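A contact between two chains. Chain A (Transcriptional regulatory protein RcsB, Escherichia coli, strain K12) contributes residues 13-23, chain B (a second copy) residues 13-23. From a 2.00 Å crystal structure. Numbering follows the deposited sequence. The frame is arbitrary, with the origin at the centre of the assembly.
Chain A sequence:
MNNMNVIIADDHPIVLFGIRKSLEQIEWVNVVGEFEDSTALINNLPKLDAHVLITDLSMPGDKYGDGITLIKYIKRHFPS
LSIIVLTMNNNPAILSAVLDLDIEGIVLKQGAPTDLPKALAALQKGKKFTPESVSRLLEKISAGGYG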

# COMPACT_ATOMS: atom_id res chain seq x y z
N PRO A 13 0.12 0.26 -7.02
CA PRO A 13 -0.83 1.35 -7.07
C PRO A 13 -1.31 1.75 -5.68
O PRO A 13 -1.47 2.91 -5.43
CB PRO A 13 -1.96 0.79 -7.92
CG PRO A 13 -1.26 -0.11 -8.85
CD PRO A 13 -0.16 -0.75 -8.05
N ILE A 14 -1.50 0.80 -4.76
CA ILE A 14 -1.94 1.22 -3.42
C ILE A 14 -0.92 2.05 -2.65
O ILE A 14 -1.31 2.77 -1.78
CB ILE A 14 -2.47 0.02 -2.56
CG1 ILE A 14 -3.57 0.49 -1.57
CG2 ILE A 14 -1.35 -0.67 -1.89
CD1 ILE A 14 -4.47 -0.62 -1.15
N VAL A 15 0.37 1.88 -2.91
CA VAL A 15 1.38 2.73 -2.31
C VAL A 15 1.22 4.16 -2.81
O VAL A 15 1.22 5.14 -2.01
CB VAL A 15 2.82 2.19 -2.58
CG1 VAL A 15 3.88 3.15 -2.08
CG2 VAL A 15 3.04 0.81 -1.96
N LEU A 16 1.04 4.30 -4.11
CA LEU A 16 0.82 5.62 -4.69
C LEU A 16 -0.46 6.30 -4.15
O LEU A 16 -0.44 7.48 -3.85
CB LEU A 16 0.82 5.54 -6.19
CG LEU A 16 2.13 5.04 -6.83
CD1 LEU A 16 1.91 4.89 -8.33
CD2 LEU A 16 3.29 5.92 -6.48
N PHE A 17 -1.54 5.54 -4.02
CA PHE A 17 -2.79 6.03 -3.44
C PHE A 17 -2.57 6.58 -2.04
O PHE A 17 -3.01 7.71 -1.74
CB PHE A 17 -3.80 4.88 -3.39
CG PHE A 17 -5.12 5.25 -2.83
CD1 PHE A 17 -6.03 5.94 -3.58
CD2 PHE A 17 -5.44 4.95 -1.55
CE1 PHE A 17 -7.28 6.27 -3.02
CE2 PHE A 17 -6.63 5.31 -0.96
CZ PHE A 17 -7.58 5.95 -1.71
N GLY A 18 -1.93 5.80 -1.16
CA GLY A 18 -1.71 6.20 0.26
C GLY A 18 -0.88 7.47 0.35
O GLY A 18 -1.23 8.40 1.06
N ILE A 19 0.20 7.50 -0.43
CA ILE A 19 1.05 8.66 -0.50
C ILE A 19 0.27 9.89 -1.00
O ILE A 19 0.33 10.95 -0.39
CB ILE A 19 2.31 8.38 -1.34
CG1 ILE A 19 3.16 7.34 -0.59
CG2 ILE A 19 3.09 9.68 -1.52
CD1 ILE A 19 4.43 6.88 -1.28
N ARG A 20 -0.50 9.74 -2.06
CA ARG A 20 -1.28 10.90 -2.57
C ARG A 20 -2.29 11.42 -1.49
O ARG A 20 -2.41 12.64 -1.32
CB ARG A 20 -1.96 10.52 -3.89
CG ARG A 20 -2.90 11.52 -4.50
CD ARG A 20 -3.84 10.80 -5.51
NE ARG A 20 -3.11 9.75 -6.21
CZ ARG A 20 -3.61 8.54 -6.54
NH1 ARG A 20 -4.90 8.21 -6.29
NH2 ARG A 20 -2.79 7.61 -7.09
N LYS A 21 -2.95 10.51 -0.78
CA LYS A 21 -3.89 10.85 0.24
C LYS A 21 -3.21 11.60 1.37
O LYS A 21 -3.72 12.58 1.87
CB LYS A 21 -4.53 9.59 0.81
CG LYS A 21 -5.57 8.90 -0.04
CD LYS A 21 -6.71 9.81 -0.50
CE LYS A 21 -6.41 10.31 -1.92
NZ LYS A 21 -7.65 10.87 -2.52
N SER A 22 -2.01 11.21 1.72
CA SER A 22 -1.30 11.87 2.77
C SER A 22 -0.84 13.28 2.30
O SER A 22 -1.00 14.31 3.01
CB SER A 22 -0.11 11.02 3.22
OG SER A 22 0.73 11.93 3.96
N LEU A 23 -0.28 13.35 1.12
CA LEU A 23 0.24 14.60 0.63
C LEU A 23 -0.85 15.63 0.28
O LEU A 23 -0.63 16.86 0.34
CB LEU A 23 1.14 14.34 -0.58
CG LEU A 23 2.39 13.50 -0.22
CD1 LEU A 23 3.33 13.40 -1.42
CD2 LEU A 23 3.11 14.15 0.92
N PRO B 13 1.20 -2.00 6.63
CA PRO B 13 0.47 -0.87 7.18
C PRO B 13 -0.05 0.06 6.09
O PRO B 13 -1.14 0.55 6.20
CB PRO B 13 1.51 -0.19 8.06
CG PRO B 13 2.33 -1.31 8.53
CD PRO B 13 2.43 -2.26 7.37
N ILE B 14 0.70 0.27 5.00
CA ILE B 14 0.16 1.15 3.95
C ILE B 14 -1.08 0.60 3.25
O ILE B 14 -1.82 1.38 2.71
CB ILE B 14 1.25 1.59 2.92
CG1 ILE B 14 0.93 3.00 2.36
CG2 ILE B 14 1.42 0.57 1.87
CD1 ILE B 14 2.15 3.70 1.84
N VAL B 15 -1.25 -0.71 3.18
CA VAL B 15 -2.47 -1.29 2.64
C VAL B 15 -3.65 -0.94 3.53
O VAL B 15 -4.73 -0.49 3.05
CB VAL B 15 -2.34 -2.83 2.44
CG1 VAL B 15 -3.66 -3.45 2.01
CG2 VAL B 15 -1.25 -3.19 1.43
N LEU B 16 -3.45 -1.10 4.83
CA LEU B 16 -4.50 -0.75 5.79
C LEU B 16 -4.86 0.75 5.74
O LEU B 16 -6.03 1.10 5.78
CB LEU B 16 -4.10 -1.18 7.17
CG LEU B 16 -3.90 -2.69 7.36
CD1 LEU B 16 -3.38 -2.95 8.77
CD2 LEU B 16 -5.13 -3.47 7.03
N PHE B 17 -3.86 1.61 5.63
CA PHE B 17 -4.07 3.06 5.49
C PHE B 17 -4.94 3.37 4.28
O PHE B 17 -5.92 4.13 4.40
CB PHE B 17 -2.70 3.74 5.34
CG PHE B 17 -2.77 5.22 5.19
CD1 PHE B 17 -2.99 6.02 6.27
CD2 PHE B 17 -2.66 5.79 3.97
CE1 PHE B 17 -3.04 7.41 6.10
CE2 PHE B 17 -2.77 7.15 3.77
CZ PHE B 17 -2.92 7.98 4.85
N GLY B 18 -4.58 2.83 3.10
CA GLY B 18 -5.32 3.12 1.84
C GLY B 18 -6.77 2.67 1.93
O GLY B 18 -7.68 3.41 1.60
N ILE B 19 -6.96 1.45 2.44
CA ILE B 19 -8.27 0.91 2.66
C ILE B 19 -9.08 1.79 3.63
O ILE B 19 -10.22 2.15 3.34
CB ILE B 19 -8.21 -0.56 3.10
CG1 ILE B 19 -7.65 -1.38 1.93
CG2 ILE B 19 -9.62 -1.02 3.47
CD1 ILE B 19 -7.45 -2.86 2.19
N ARG B 20 -8.49 2.18 4.75
CA ARG B 20 -9.23 3.04 5.71
C ARG B 20 -9.65 4.40 5.05
O ARG B 20 -10.78 4.85 5.26
CB ARG B 20 -8.40 3.21 6.99
CG ARG B 20 -8.93 4.15 8.03
CD ARG B 20 -7.76 4.58 8.97
NE ARG B 20 -6.85 3.46 9.18
CZ ARG B 20 -5.51 3.55 9.26
NH1 ARG B 20 -4.87 4.75 9.20
NH2 ARG B 20 -4.77 2.42 9.35
N LYS B 21 -8.75 5.00 4.27
CA LYS B 21 -9.00 6.24 3.60
C LYS B 21 -10.14 6.10 2.61
O LYS B 21 -11.01 6.94 2.53
CB LYS B 21 -7.76 6.70 2.86
CG LYS B 21 -6.62 7.27 3.68
CD LYS B 21 -7.04 8.42 4.61
CE LYS B 21 -7.29 7.86 6.01
NZ LYS B 21 -7.32 8.98 6.99
N SER B 22 -10.20 4.99 1.92
CA SER B 22 -11.25 4.77 0.98
C SER B 22 -12.61 4.54 1.71
O SER B 22 -13.66 5.12 1.36
CB SER B 22 -10.91 3.58 0.07
OG SER B 22 -12.16 3.23 -0.55
N LEU B 23 -12.59 3.71 2.72
CA LEU B 23 -13.81 3.38 3.42
C LEU B 23 -14.36 4.54 4.26
O LEU B 23 -15.59 4.64 4.50
CB LEU B 23 -13.57 2.14 4.29
CG LEU B 23 -13.24 0.88 3.46
CD1 LEU B 23 -13.18 -0.35 4.36
CD2 LEU B 23 -14.30 0.68 2.43
O HOH W 1 -2.50 3.31 0.75

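Helices pack closely where a residue without a side chain lies at the point of crossing, and the pairing of two copies of RcsB is a compact example. One helix from each copy, related by an exact two-fold axis, crosses the other at 61° with the axes 8.8 Å apart at their closest. At the centre Gly A18 faces Gly B18, and their CA atoms are only 5.0 Å apart. Each glycine lies on the side of its helix where a CB would point toward the partner. There is no room for one: an ideal CB on Gly A18 would fall 3.1 Å from Ile B14 CG1 and 3.4 Å from Phe B17 CD2. Glycine thus suits the place by what it lacks, and the absent side chain leaves space for the partner's isoleucine and phenylalanine.

Aliphatic packing supplies nearly half of the buried surface. Ile A14 and Ile B14, the residues most covered by the opposite helix, direct their CA-to-CB bonds toward it. CG2 of Ile A14 meets CG2 of Val B15 at 4.2 Å, while CD1 of Ile A14 reaches CG1 of Ile B19 at 4.5 Å; the two-fold repeats both contacts with the chains exchanged. Branched aliphatic side chains serve well here: both CG2 and CD1 of Ile A14 lie against Val B15, and CD1 also reaches Ile B19.

The aromatic contacts are of another kind. Phe A17 leaves its helix sideways, but with chi1 in the t well its ring extends to the partner. There CE2 of Phe A17 lies 3.4 Å from O of Gly B18, which sits at the ring edge near its plane, an arrangement that brings the weakly positive rim of an aromatic ring to a carbonyl oxygen. That oxygen also accepts the helical hydrogen bond from Ser B22 N. The same ring packs against aliphatic carbon, with CE2 of Phe A17 4.2 Å from CB of Lys B21. The lysines in turn meet through their own aliphatic portions, CG of Lys A21 to CG of Lys B21 at 4.2 Å, while their ends lead away, so the charges do not have to be buried between the helices.

No direct hydrogen bond joins the two stretches. The polar link is water 1, which donates to O of Ile A14 and O of Ile B14, at 2.8 Å in each case. These carbonyls also accept from the glycine amides within their own helices, so the water adds a bridge to an intact backbone. Altogether 476 Å² is buried, counting both sides.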